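Local coordinates for leucine-rich repeat protein (Bacteroides thetaiotaomicron, PDB 4ECN), which is of unknown function but, as an extracellular protein built on leucine-rich repeats, probably binds other proteins, at residues 236-240 against 306-310; 506-512 against 536-540; 591-597 against 613-618; 632-636 against 659-665. All blocks are in the same frame, centred on the assembly; numbering follows the deposited sequence.

Contact 1 of 4, residues 236-240 against 306-310; sequences TQSVR and KELDM
Residues 236-238 are the extended end of strand 230-238, which runs on as loop through Val239 and Arg240; residues 308-310 form a short 3-10 turn, with Met310 N bonded to Glu307 O at 2.7 Å. The backbones come closest at Ser238 and Asp309, CA to CA 6.0 Å. The charged link lies at the loop end. Arg240 (chi1 m, chi2 m, chi3 t) bends its guanidinium back so that NH1 donates to Glu307 OE2 at 2.6 Å, a salt bridge met edge-on, while NH2 reaches Glu307 OE1 in a weak bond of 3.3 Å. The same NH1 also donates to Val239 O at 3.1 Å. Apolar packing is centred on Leu308 (chi1 t, chi2 p), whose CD2 sits 3.6 Å from Thr236 CG2; Ile268 of helix 266-280 touches both side chains. Between these two zones Ser238, chi1 t, places OG 3.4 Å from Asp309 CB; Asp309 OD1 is hydrogen-bonded to Tyr267 OH, and Ser238 OG weakly to Val219 O. Alternating strand geometry sends Thr236 and Ser238 toward the turn and Gln237 away from it. This is an interdomain junction, where the edge of the second DUF4458 beta domain, of transthyretin-like class, meets the start of the leucine-rich repeats.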
loop_
_atom_site.group_PDB
_atom_site.type_symbol
_atom_site.label_atom_id
_atom_site.label_comp_id
_atom_site.label_asym_id
_atom_site.label_seq_id
_atom_site.Cartn_x
_atom_site.Cartn_y
_atom_site.Cartn_z
ATOM N N THR A 236 5.089 -36.286 7.045
ATOM C CA THR A 236 5.237 -35.681 5.733
ATOM C C THR A 236 6.723 -35.480 5.558
ATOM O O THR A 236 7.375 -34.913 6.444
ATOM C CB THR A 236 4.388 -34.394 5.568
ATOM O OG1 THR A 236 3.022 -34.669 5.866
ATOM C CG2 THR A 236 4.435 -33.857 4.167
ATOM N N GLN A 237 7.282 -36.004 4.471
ATOM C CA GLN A 237 8.711 -35.857 4.254
ATOM C C GLN A 237 9.041 -35.488 2.829
ATOM O O GLN A 237 8.374 -35.948 1.899
ATOM C CB GLN A 237 9.457 -37.159 4.593
ATOM C CG GLN A 237 9.336 -37.679 6.022
ATOM C CD GLN A 237 9.955 -36.834 7.102
ATOM O OE1 GLN A 237 10.911 -36.086 6.892
ATOM N NE2 GLN A 237 9.464 -37.011 8.318
ATOM N N SER A 238 10.093 -34.667 2.664
ATOM C CA SER A 238 10.702 -34.368 1.372
ATOM C C SER A 238 11.807 -35.388 1.202
ATOM O O SER A 238 12.653 -35.547 2.099
ATOM C CB SER A 238 11.199 -32.930 1.276
ATOM O OG SER A 238 11.547 -32.638 -0.069
ATOM N N VAL A 239 11.727 -36.178 0.132
ATOM C CA VAL A 239 12.669 -37.258 -0.108
ATOM C C VAL A 239 13.163 -37.236 -1.562
ATOM O O VAL A 239 12.829 -36.335 -2.338
ATOM C CB VAL A 239 12.017 -38.636 0.238
ATOM C CG1 VAL A 239 11.795 -38.800 1.742
ATOM C CG2 VAL A 239 10.724 -38.871 -0.540
ATOM N N ARG A 240 13.988 -38.244 -1.897
ATOM C CA ARG A 240 14.544 -38.573 -3.205
ATOM C C ARG A 240 14.588 -40.091 -3.310
ATOM O O ARG A 240 15.567 -40.727 -2.923
ATOM C CB ARG A 240 15.925 -37.927 -3.443
ATOM C CG ARG A 240 15.906 -36.438 -3.791
ATOM C CD ARG A 240 15.221 -36.158 -5.128
ATOM N NE ARG A 240 15.361 -34.767 -5.562
ATOM C CZ ARG A 240 14.602 -33.762 -5.130
ATOM N NH1 ARG A 240 13.667 -33.972 -4.209
ATOM N NH2 ARG A 240 14.791 -32.533 -5.598
ATOM N N LYS A 306 4.676 -27.903 -7.417
ATOM C CA LYS A 306 6.109 -28.071 -7.397
ATOM C C LYS A 306 6.470 -28.854 -6.128
ATOM O O LYS A 306 5.608 -29.035 -5.263
ATOM C CB LYS A 306 6.835 -26.702 -7.503
ATOM C CG LYS A 306 6.443 -25.656 -6.454
ATOM C CD LYS A 306 7.289 -24.400 -6.613
ATOM C CE LYS A 306 7.027 -23.384 -5.543
ATOM N NZ LYS A 306 7.804 -22.134 -5.751
ATOM N N GLU A 307 7.714 -29.374 -6.064
ATOM C CA GLU A 307 8.262 -30.143 -4.953
ATOM C C GLU A 307 8.015 -29.439 -3.627
ATOM O O GLU A 307 8.317 -28.251 -3.512
ATOM C CB GLU A 307 9.767 -30.337 -5.161
ATOM C CG GLU A 307 10.409 -31.205 -4.094
ATOM C CD GLU A 307 11.917 -31.155 -4.026
ATOM O OE1 GLU A 307 12.541 -30.341 -4.749
ATOM O OE2 GLU A 307 12.474 -31.908 -3.195
ATOM N N LEU A 308 7.501 -30.200 -2.627
ATOM C CA LEU A 308 7.181 -29.791 -1.258
ATOM C C LEU A 308 8.273 -28.920 -0.637
ATOM O O LEU A 308 7.967 -27.896 -0.009
ATOM C CB LEU A 308 6.968 -31.031 -0.383
ATOM C CG LEU A 308 6.735 -30.786 1.120
ATOM C CD1 LEU A 308 5.486 -29.943 1.376
ATOM C CD2 LEU A 308 6.669 -32.094 1.886
ATOM N N ASP A 309 9.529 -29.311 -0.830
ATOM C CA ASP A 309 10.685 -28.604 -0.319
ATOM C C ASP A 309 10.779 -27.165 -0.852
ATOM O O ASP A 309 11.471 -26.335 -0.252
ATOM C CB ASP A 309 11.945 -29.369 -0.703
ATOM C CG ASP A 309 13.023 -29.257 0.347
ATOM O OD1 ASP A 309 12.741 -29.588 1.528
ATOM O OD2 ASP A 309 14.161 -28.869 -0.011
HETATM N N MSE A 310 10.071 -26.861 -1.956
HETATM C CA MSE A 310 10.086 -25.537 -2.595
HETATM C C MSE A 310 8.868 -24.675 -2.244
HETATM O O MSE A 310 8.813 -23.518 -2.685
HETATM C CB MSE A 310 10.142 -25.690 -4.129
HETATM C CG MSE A 310 11.458 -26.249 -4.644
HETATM SE SE MSE A 310 12.949 -25.207 -3.993
HETATM C CE MSE A 310 13.786 -26.527 -2.752
#

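Contact 2 of 4, residues 506-512 against 536-540; sequences QLPDFLY and DWTRL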
loop_
_atom_site.group_PDB
_atom_site.type_symbol
_atom_site.label_atom_id
_atom_site.label_comp_id
_atom_site.label_asym_id
_atom_site.label_seq_id
_atom_site.Cartn_x
_atom_site.Cartn_y
_atom_site.Cartn_z
ATOM N N GLN A 506 -15.883 -0.301 16.185
ATOM C CA GLN A 506 -14.979 0.121 17.263
ATOM C C GLN A 506 -13.608 -0.542 17.061
ATOM O O GLN A 506 -13.475 -1.443 16.227
ATOM C CB GLN A 506 -15.544 -0.168 18.668
ATOM C CG GLN A 506 -15.703 -1.617 19.042
ATOM C CD GLN A 506 -16.771 -1.733 20.090
ATOM O OE1 GLN A 506 -17.969 -1.472 19.850
ATOM N NE2 GLN A 506 -16.362 -2.116 21.280
ATOM N N LEU A 507 -12.594 -0.097 17.807
ATOM C CA LEU A 507 -11.284 -0.711 17.681
ATOM C C LEU A 507 -11.328 -2.066 18.369
ATOM O O LEU A 507 -11.977 -2.189 19.419
ATOM C CB LEU A 507 -10.157 0.176 18.251
ATOM C CG LEU A 507 -10.024 1.604 17.737
ATOM C CD1 LEU A 507 -8.980 2.331 18.521
ATOM C CD2 LEU A 507 -9.689 1.645 16.249
ATOM N N PRO A 508 -10.701 -3.104 17.756
ATOM C CA PRO A 508 -10.711 -4.440 18.363
ATOM C C PRO A 508 -9.908 -4.470 19.667
ATOM O O PRO A 508 -8.924 -3.715 19.817
ATOM C CB PRO A 508 -10.076 -5.315 17.280
ATOM C CG PRO A 508 -9.265 -4.431 16.527
ATOM C CD PRO A 508 -9.931 -3.109 16.499
ATOM N N ASP A 509 -10.324 -5.371 20.600
ATOM C CA ASP A 509 -9.759 -5.519 21.943
ATOM C C ASP A 509 -8.276 -5.896 21.977
ATOM O O ASP A 509 -7.608 -5.544 22.957
ATOM C CB ASP A 509 -10.522 -6.585 22.737
ATOM C CG ASP A 509 -11.479 -6.001 23.761
ATOM O OD1 ASP A 509 -12.381 -5.216 23.357
ATOM O OD2 ASP A 509 -11.331 -6.327 24.969
ATOM N N PHE A 510 -7.754 -6.585 20.932
ATOM C CA PHE A 510 -6.376 -7.071 20.924
ATOM C C PHE A 510 -5.361 -5.902 21.087
ATOM O O PHE A 510 -4.319 -6.111 21.717
ATOM C CB PHE A 510 -6.083 -7.894 19.667
ATOM C CG PHE A 510 -5.657 -7.147 18.432
ATOM C CD1 PHE A 510 -4.316 -6.876 18.192
ATOM C CD2 PHE A 510 -6.585 -6.770 17.477
ATOM C CE1 PHE A 510 -3.922 -6.166 17.061
ATOM C CE2 PHE A 510 -6.186 -6.072 16.334
ATOM C CZ PHE A 510 -4.860 -5.774 16.135
ATOM N N LEU A 511 -5.689 -4.681 20.589
ATOM C CA LEU A 511 -4.812 -3.500 20.667
ATOM C C LEU A 511 -4.464 -3.094 22.091
ATOM O O LEU A 511 -3.340 -2.665 22.351
ATOM C CB LEU A 511 -5.466 -2.287 19.989
ATOM C CG LEU A 511 -5.622 -2.346 18.499
ATOM C CD1 LEU A 511 -6.500 -1.208 18.012
ATOM C CD2 LEU A 511 -4.266 -2.379 17.808
ATOM N N TYR A 512 -5.436 -3.204 22.995
ATOM C CA TYR A 512 -5.319 -2.771 24.380
ATOM C C TYR A 512 -4.551 -3.786 25.239
ATOM O O TYR A 512 -4.132 -3.447 26.352
ATOM C CB TYR A 512 -6.724 -2.540 24.953
ATOM C CG TYR A 512 -7.552 -1.570 24.125
ATOM C CD1 TYR A 512 -7.372 -0.193 24.237
ATOM C CD2 TYR A 512 -8.537 -2.029 23.251
ATOM C CE1 TYR A 512 -8.131 0.702 23.484
ATOM C CE2 TYR A 512 -9.311 -1.140 22.499
ATOM C CZ TYR A 512 -9.105 0.224 22.620
ATOM O OH TYR A 512 -9.862 1.106 21.885
ATOM N N ASP A 536 -12.700 5.125 22.351
ATOM C CA ASP A 536 -11.594 4.257 21.979
ATOM C C ASP A 536 -10.248 4.950 22.211
ATOM O O ASP A 536 -9.356 4.328 22.798
ATOM C CB ASP A 536 -11.732 3.808 20.520
ATOM C CG ASP A 536 -12.717 2.664 20.279
ATOM O OD1 ASP A 536 -13.039 1.919 21.258
ATOM O OD2 ASP A 536 -13.088 2.442 19.097
ATOM N N TRP A 537 -10.119 6.234 21.818
ATOM C CA TRP A 537 -8.880 6.976 22.026
ATOM C C TRP A 537 -8.670 7.185 23.530
ATOM O O TRP A 537 -7.562 6.940 24.008
ATOM C CB TRP A 537 -8.870 8.303 21.247
ATOM C CG TRP A 537 -7.552 9.057 21.248
ATOM C CD1 TRP A 537 -6.363 8.654 21.794
ATOM C CD2 TRP A 537 -7.311 10.356 20.681
ATOM N NE1 TRP A 537 -5.409 9.626 21.623
ATOM C CE2 TRP A 537 -5.958 10.678 20.933
ATOM C CE3 TRP A 537 -8.110 11.285 19.981
ATOM C CZ2 TRP A 537 -5.391 11.893 20.526
ATOM C CZ3 TRP A 537 -7.540 12.486 19.575
ATOM C CH2 TRP A 537 -6.200 12.777 19.844
ATOM N N THR A 538 -9.734 7.545 24.286
ATOM C CA THR A 538 -9.650 7.686 25.746
ATOM C C THR A 538 -9.125 6.385 26.366
ATOM O O THR A 538 -8.193 6.456 27.167
ATOM C CB THR A 538 -10.994 8.075 26.398
ATOM O OG1 THR A 538 -11.642 9.110 25.672
ATOM C CG2 THR A 538 -10.827 8.528 27.824
ATOM N N ARG A 539 -9.688 5.200 25.960
ATOM C CA ARG A 539 -9.288 3.886 26.502
ATOM C C ARG A 539 -7.803 3.662 26.265
ATOM O O ARG A 539 -7.070 3.357 27.208
ATOM C CB ARG A 539 -10.111 2.722 25.922
ATOM C CG ARG A 539 -9.861 1.437 26.699
ATOM C CD ARG A 539 -10.563 0.213 26.152
ATOM N NE ARG A 539 -9.946 -1.018 26.671
ATOM C CZ ARG A 539 -10.246 -2.249 26.254
ATOM N NH1 ARG A 539 -11.166 -2.437 25.314
ATOM N NH2 ARG A 539 -9.619 -3.300 26.768
ATOM N N LEU A 540 -7.372 3.885 25.027
ATOM C CA LEU A 540 -6.003 3.757 24.557
ATOM C C LEU A 540 -5.023 4.609 25.402
ATOM O O LEU A 540 -3.984 4.104 25.815
ATOM C CB LEU A 540 -5.976 4.201 23.089
ATOM C CG LEU A 540 -4.893 3.629 22.216
ATOM C CD1 LEU A 540 -5.154 2.156 21.907
ATOM C CD2 LEU A 540 -4.813 4.402 20.914
#
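Asp536 makes the strongest polar link: its OD2 accepts the backbone N of Leu507 at 2.9 Å, so a helix side chain takes up an amide of the neighbouring loop. Tyr512 OH adds a weak hydrogen bond to Asp536 O at 3.4 Å; that carbonyl also receives Leu540 N within the helix. Farther out, Asp509 OD1 and Arg539 NH1 form a long salt bridge of 3.6 Å, with the carboxylate at the guanidinium edge. This leaves the flat face of Arg539 to Tyr512. The two planes are tilted by only 7° with centres 3.8 Å apart, and Arg539 CZ stands 3.8 Å from the Tyr512 ring centroid in a cation-pi contact. Arg539 CD lies almost on the ring normal, 3.7 Å from the Tyr512 centroid, a CH-pi contact, so the extended arginine roofs the ring. Leu540 N meets the ring edge, 3.6 Å from Tyr512 CE1, while Leu540 CD1 packs 3.7 Å from the same carbon, on the side of the ring away from Arg539. Arg539 covers one face of Tyr512 and the helix backbone borders its edge. The contact joins the helically turned residues 509-512 to helix 530-542 on the convex side of successive leucine-rich repeats. Beneath them, Leu511 reaches strands 495-499 and 519-521, Leu540 rests on Leu520 of the latter, and Trp537 points away from the tyrosine toward Phe553 and Phe563 of the next repeat.

Contact 3 of 4, residues 591-597 against 613-618; sequences FGTNVKL and DFCAFT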
loop_
_atom_site.group_PDB
_atom_site.type_symbol
_atom_site.label_atom_id
_atom_site.label_comp_id
_atom_site.label_asym_id
_atom_site.label_seq_id
_atom_site.Cartn_x
_atom_site.Cartn_y
_atom_site.Cartn_z
ATOM N N PHE A 591 -2.240 18.091 25.567
ATOM C CA PHE A 591 -1.338 16.997 25.942
ATOM C C PHE A 591 -0.398 17.461 27.052
ATOM O O PHE A 591 0.055 16.678 27.889
ATOM C CB PHE A 591 -0.514 16.519 24.735
ATOM C CG PHE A 591 -1.279 15.786 23.677
ATOM C CD1 PHE A 591 -1.492 14.417 23.776
ATOM C CD2 PHE A 591 -1.750 16.447 22.559
ATOM C CE1 PHE A 591 -2.218 13.732 22.796
ATOM C CE2 PHE A 591 -2.461 15.762 21.572
ATOM C CZ PHE A 591 -2.697 14.409 21.698
ATOM N N GLY A 592 -0.102 18.754 27.010
ATOM C CA GLY A 592 0.824 19.396 27.922
ATOM C C GLY A 592 2.159 19.545 27.238
ATOM O O GLY A 592 2.433 18.865 26.244
ATOM N N THR A 593 3.007 20.413 27.797
ATOM C CA THR A 593 4.337 20.761 27.280
ATOM C C THR A 593 5.375 19.632 27.506
ATOM O O THR A 593 6.495 19.738 27.018
ATOM C CB THR A 593 4.787 22.048 27.958
ATOM O OG1 THR A 593 4.730 21.865 29.384
ATOM C CG2 THR A 593 3.921 23.244 27.538
ATOM N N ASN A 594 5.004 18.561 28.224
ATOM C CA ASN A 594 5.866 17.408 28.474
ATOM C C ASN A 594 5.771 16.404 27.320
ATOM O O ASN A 594 6.578 15.470 27.243
ATOM C CB ASN A 594 5.516 16.742 29.816
ATOM C CG ASN A 594 6.132 17.435 31.022
ATOM O OD1 ASN A 594 6.892 18.425 30.924
ATOM N ND2 ASN A 594 5.841 16.908 32.195
ATOM N N VAL A 595 4.776 16.596 26.432
ATOM C CA VAL A 595 4.584 15.798 25.232
ATOM C C VAL A 595 5.244 16.583 24.099
ATOM O O VAL A 595 4.765 17.660 23.718
ATOM C CB VAL A 595 3.113 15.421 24.957
ATOM C CG1 VAL A 595 2.950 14.795 23.574
ATOM C CG2 VAL A 595 2.581 14.487 26.035
ATOM N N LYS A 596 6.397 16.062 23.630
ATOM C CA LYS A 596 7.232 16.629 22.576
ATOM C C LYS A 596 6.904 15.950 21.229
ATOM O O LYS A 596 7.269 14.788 21.009
ATOM C CB LYS A 596 8.732 16.472 22.940
ATOM C CG LYS A 596 9.153 17.049 24.298
ATOM C CD LYS A 596 9.355 18.562 24.278
ATOM C CE LYS A 596 9.605 19.163 25.642
ATOM N NZ LYS A 596 9.847 20.630 25.552
ATOM N N LEU A 597 6.203 16.677 20.336
ATOM C CA LEU A 597 5.829 16.162 19.020
ATOM C C LEU A 597 6.794 16.587 17.940
ATOM O O LEU A 597 7.186 17.745 17.893
ATOM C CB LEU A 597 4.413 16.616 18.603
ATOM C CG LEU A 597 3.172 16.029 19.323
ATOM C CD1 LEU A 597 1.924 16.328 18.544
ATOM C CD2 LEU A 597 3.225 14.524 19.426
ATOM N N ASP A 613 -1.156 25.432 25.787
ATOM C CA ASP A 613 -0.441 24.277 26.337
ATOM C C ASP A 613 -0.768 22.978 25.554
ATOM O O ASP A 613 -0.563 21.888 26.102
ATOM C CB ASP A 613 -0.819 24.107 27.832
ATOM C CG ASP A 613 -2.312 23.926 28.160
ATOM O OD1 ASP A 613 -3.159 24.244 27.293
ATOM O OD2 ASP A 613 -2.629 23.528 29.313
ATOM N N PHE A 614 -1.262 23.084 24.274
ATOM C CA PHE A 614 -1.652 21.927 23.457
ATOM C C PHE A 614 -0.583 20.856 23.514
ATOM O O PHE A 614 -0.884 19.716 23.854
ATOM C CB PHE A 614 -1.957 22.298 21.993
ATOM C CG PHE A 614 -2.438 21.107 21.183
ATOM C CD1 PHE A 614 -3.693 20.543 21.415
ATOM C CD2 PHE A 614 -1.623 20.525 20.215
ATOM C CE1 PHE A 614 -4.118 19.415 20.699
ATOM C CE2 PHE A 614 -2.055 19.402 19.494
ATOM C CZ PHE A 614 -3.299 18.857 19.739
ATOM N N CYS A 615 0.669 21.242 23.204
ATOM C CA CYS A 615 1.864 20.403 23.267
ATOM C C CYS A 615 3.114 21.266 23.128
ATOM O O CYS A 615 3.059 22.502 23.060
ATOM C CB CYS A 615 1.841 19.307 22.202
ATOM S SG CYS A 615 2.141 19.910 20.519
ATOM N N ALA A 616 4.247 20.561 23.095
ATOM C CA ALA A 616 5.600 21.023 22.850
ATOM C C ALA A 616 6.105 20.345 21.581
ATOM O O ALA A 616 5.423 19.453 21.052
ATOM C CB ALA A 616 6.474 20.713 24.042
ATOM N N PHE A 617 7.264 20.769 21.068
ATOM C CA PHE A 617 7.795 20.211 19.837
ATOM C C PHE A 617 9.254 19.834 20.001
ATOM O O PHE A 617 9.935 20.394 20.866
ATOM C CB PHE A 617 7.618 21.219 18.686
ATOM C CG PHE A 617 6.175 21.598 18.431
ATOM C CD1 PHE A 617 5.341 20.770 17.674
ATOM C CD2 PHE A 617 5.638 22.768 18.967
ATOM C CE1 PHE A 617 3.993 21.107 17.464
ATOM C CE2 PHE A 617 4.300 23.115 18.736
ATOM C CZ PHE A 617 3.483 22.279 17.995
ATOM N N THR A 618 9.728 18.864 19.180
ATOM C CA THR A 618 11.116 18.388 19.197
ATOM C C THR A 618 11.967 19.206 18.210
ATOM O O THR A 618 11.444 19.972 17.402
ATOM C CB THR A 618 11.227 16.869 18.900
ATOM O OG1 THR A 618 10.886 16.567 17.549
ATOM C CG2 THR A 618 10.428 16.027 19.850
#
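The edge of the Phe591 ring is driven into the face of Phe614, a T-shaped pair with centroids 5.4 Å apart and planes at 83°. Phe591 CB meets Cys615 CB at 4.4 Å, and Leu597 CD1 lies 4.1 Å from Cys615 SG, so the small cysteine fills the hollow between two larger side chains. On the face that carries Lys596 and Ala616, the Ala616 methyl lies under the type I turn from Gly592 to Val595, its CB 3.1 Å from Thr593 O, and the Lys596 chain drapes over it, CD 3.6 Å from Ala616 CB. Thr618 CG2 tucks against Lys596 CB at 3.6 Å. On the other face Leu597 CB lies 4.4 Å from Phe617 CD1. Gly592 takes a positive phi at which a CB would strike the carbonyl of Phe591; its O receives a CA-H...O contact from Cys615 CA at 3.4 Å. Backbone bonds hold these fits in place: Phe591 N to Phe614 O (2.7 Å), then the parallel ladder Ala616 N to Val595 O (3.0 Å), Leu597 N to Ala616 O (3.0 Å) and Thr618 N to Leu597 O (3.1 Å). Inward hydrophobic residues stacked on a ladder of short parallel strands are the hallmark of a leucine-rich repeat solenoid.

Contact 4 of 4, residues 632-636 against 659-665; sequences KYIPN and EGRNISC
Neither segment forms regular helix or strand; the two backbones draw closest at Tyr633 and Ile663, CA to CA 4.8 Å. Lys632, with chi1 m and the rest extended, lays CD 3.8 Å from Glu659 CG. A water donates to Lys632 O (2.7 Å) and Arg661 O (2.6 Å) and accepts from Glu659 N (3.1 Å). Tyr633 is extended in backbone and m in chi1, so that its ring lies across the second loop: Ser664 CB stands 3.8 Å from the Tyr633 centroid, close to the ring normal, a CH-pi contact, and Tyr633 OH comes 3.3 Å from Glu659 CB. Ile634 N donates to Asn662 O at 2.9 Å, the one direct hydrogen bond, while Ile634 CB packs 4.3 Å from Ile663 CG2. Pro635 turns away, onto Ile610 and Phe651. Asn636, chi1 t, puts ND2 3.6 Å from Cys665 SG and bonds Asp669 O and Lys671 N beyond it. Within the second loop Arg661 NH1 and NH2 donate hydrogen bonds to Cys665 O at 3.0 and 3.1 Å. The segments belong to consecutive repeats, the first lying in the loop between strands 623-625 and 646-650, the second in that between 646-650 and 675-679, neighbours in the parallel sheet.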
loop_
_atom_site.group_PDB
_atom_site.type_symbol
_atom_site.label_atom_id
_atom_site.label_comp_id
_atom_site.label_asym_id
_atom_site.label_seq_id
_atom_site.Cartn_x
_atom_site.Cartn_y
_atom_site.Cartn_z
ATOM N N LYS A 632 -9.200 31.414 14.628
ATOM C CA LYS A 632 -9.338 32.865 14.768
ATOM C C LYS A 632 -7.972 33.555 14.979
ATOM O O LYS A 632 -7.818 34.732 14.645
ATOM C CB LYS A 632 -10.260 33.197 15.960
ATOM C CG LYS A 632 -11.687 32.681 15.884
ATOM C CD LYS A 632 -12.382 32.939 17.200
ATOM C CE LYS A 632 -13.658 32.159 17.380
ATOM N NZ LYS A 632 -14.331 32.510 18.660
ATOM N N TYR A 633 -7.007 32.837 15.600
ATOM C CA TYR A 633 -5.679 33.350 15.986
ATOM C C TYR A 633 -4.540 32.362 15.759
ATOM O O TYR A 633 -4.764 31.136 15.811
ATOM C CB TYR A 633 -5.650 33.696 17.506
ATOM C CG TYR A 633 -6.787 34.552 18.010
ATOM C CD1 TYR A 633 -6.735 35.941 17.917
ATOM C CD2 TYR A 633 -7.892 33.979 18.630
ATOM C CE1 TYR A 633 -7.763 36.738 18.417
ATOM C CE2 TYR A 633 -8.948 34.763 19.097
ATOM C CZ TYR A 633 -8.873 36.144 18.999
ATOM O OH TYR A 633 -9.893 36.917 19.490
ATOM N N ILE A 634 -3.298 32.907 15.613
ATOM C CA ILE A 634 -2.079 32.110 15.558
ATOM C C ILE A 634 -1.831 31.676 17.016
ATOM O O ILE A 634 -1.766 32.551 17.898
ATOM C CB ILE A 634 -0.871 32.844 14.889
ATOM C CG1 ILE A 634 -1.162 33.214 13.416
ATOM C CG2 ILE A 634 0.427 32.012 14.983
ATOM C CD1 ILE A 634 -0.530 34.507 12.995
ATOM N N PRO A 635 -1.812 30.347 17.319
ATOM C CA PRO A 635 -1.613 29.923 18.718
ATOM C C PRO A 635 -0.176 30.197 19.201
ATOM O O PRO A 635 0.773 30.029 18.432
ATOM C CB PRO A 635 -1.929 28.424 18.674
ATOM C CG PRO A 635 -1.608 28.013 17.282
ATOM C CD PRO A 635 -1.926 29.183 16.408
ATOM N N ASN A 636 -0.017 30.635 20.469
ATOM C CA ASN A 636 1.294 30.940 21.057
ATOM C C ASN A 636 1.958 29.643 21.617
ATOM O O ASN A 636 2.291 29.557 22.814
ATOM C CB ASN A 636 1.156 32.008 22.144
ATOM C CG ASN A 636 2.463 32.639 22.535
ATOM O OD1 ASN A 636 3.452 32.616 21.793
ATOM N ND2 ASN A 636 2.481 33.278 23.680
ATOM N N GLU A 659 -11.232 38.413 14.236
ATOM C CA GLU A 659 -11.563 38.927 15.561
ATOM C C GLU A 659 -10.860 40.265 15.857
ATOM O O GLU A 659 -11.067 40.826 16.937
ATOM C CB GLU A 659 -11.219 37.898 16.640
ATOM C CG GLU A 659 -12.171 36.716 16.646
ATOM C CD GLU A 659 -13.635 37.083 16.811
ATOM O OE1 GLU A 659 -13.968 37.808 17.778
ATOM O OE2 GLU A 659 -14.446 36.648 15.962
ATOM N N GLY A 660 -10.093 40.785 14.899
ATOM C CA GLY A 660 -9.449 42.086 15.060
ATOM C C GLY A 660 -7.945 42.103 15.248
ATOM O O GLY A 660 -7.302 43.130 14.985
ATOM N N ARG A 661 -7.371 40.999 15.749
ATOM C CA ARG A 661 -5.922 40.904 15.923
ATOM C C ARG A 661 -5.523 39.460 15.679
ATOM O O ARG A 661 -6.327 38.563 15.899
ATOM C CB ARG A 661 -5.438 41.461 17.275
ATOM C CG ARG A 661 -6.158 41.011 18.529
ATOM C CD ARG A 661 -5.808 41.943 19.687
ATOM N NE ARG A 661 -4.361 42.085 19.918
ATOM C CZ ARG A 661 -3.645 41.305 20.728
ATOM N NH1 ARG A 661 -4.228 40.306 21.385
ATOM N NH2 ARG A 661 -2.339 41.510 20.875
ATOM N N ASN A 662 -4.332 39.246 15.117
ATOM C CA ASN A 662 -3.896 37.916 14.656
ATOM C C ASN A 662 -3.502 36.959 15.813
ATOM O O ASN A 662 -3.445 35.758 15.575
ATOM C CB ASN A 662 -2.715 38.050 13.679
ATOM C CG ASN A 662 -2.921 39.021 12.521
ATOM O OD1 ASN A 662 -2.003 39.771 12.175
ATOM N ND2 ASN A 662 -4.122 39.081 11.919
ATOM N N ILE A 663 -3.275 37.463 17.041
ATOM C CA ILE A 663 -2.933 36.637 18.221
ATOM C C ILE A 663 -3.900 36.944 19.398
ATOM O O ILE A 663 -4.366 38.081 19.526
ATOM C CB ILE A 663 -1.451 36.819 18.658
ATOM C CG1 ILE A 663 -1.097 38.319 18.922
ATOM C CG2 ILE A 663 -0.521 36.167 17.628
ATOM C CD1 ILE A 663 0.236 38.614 19.654
ATOM N N SER A 664 -4.199 35.938 20.249
ATOM C CA SER A 664 -5.111 36.133 21.401
ATOM C C SER A 664 -4.379 36.670 22.663
ATOM O O SER A 664 -5.025 37.261 23.530
ATOM C CB SER A 664 -5.845 34.844 21.752
ATOM O OG SER A 664 -4.983 33.720 21.718
ATOM N N CYS A 665 -3.050 36.489 22.759
ATOM C CA CYS A 665 -2.265 36.947 23.910
ATOM C C CYS A 665 -1.740 38.374 23.680
ATOM O O CYS A 665 -1.848 38.913 22.579
ATOM C CB CYS A 665 -1.115 35.979 24.197
ATOM S SG CYS A 665 0.166 35.919 22.912
HETATM O O HOH W 1 -8.457 37.311 14.944
#

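How the contacts relate
From the N terminus, contact 1 comes first, closing a loop that holds helix 266-280 and joining the second beta domain to the start of the repeats. Contacts 2, 3 and 4 follow along the solenoid; all four close in series, none crossing or enclosing another. Each later contact spans roughly one repeat: contact 2 brackets strand 519-521, contact 3 pairs two strands at the end of one sheet, and contact 4 encloses strand 646-650 in the next sheet. Contacts 2 and 3 touch, Trp537 CZ2 lying 3.9 Å from Phe591 CZ; contacts 3 and 4 are about 6 Å apart at their nearest atoms. Contact 1 is remote, about 72 Å from contact 4 between centres.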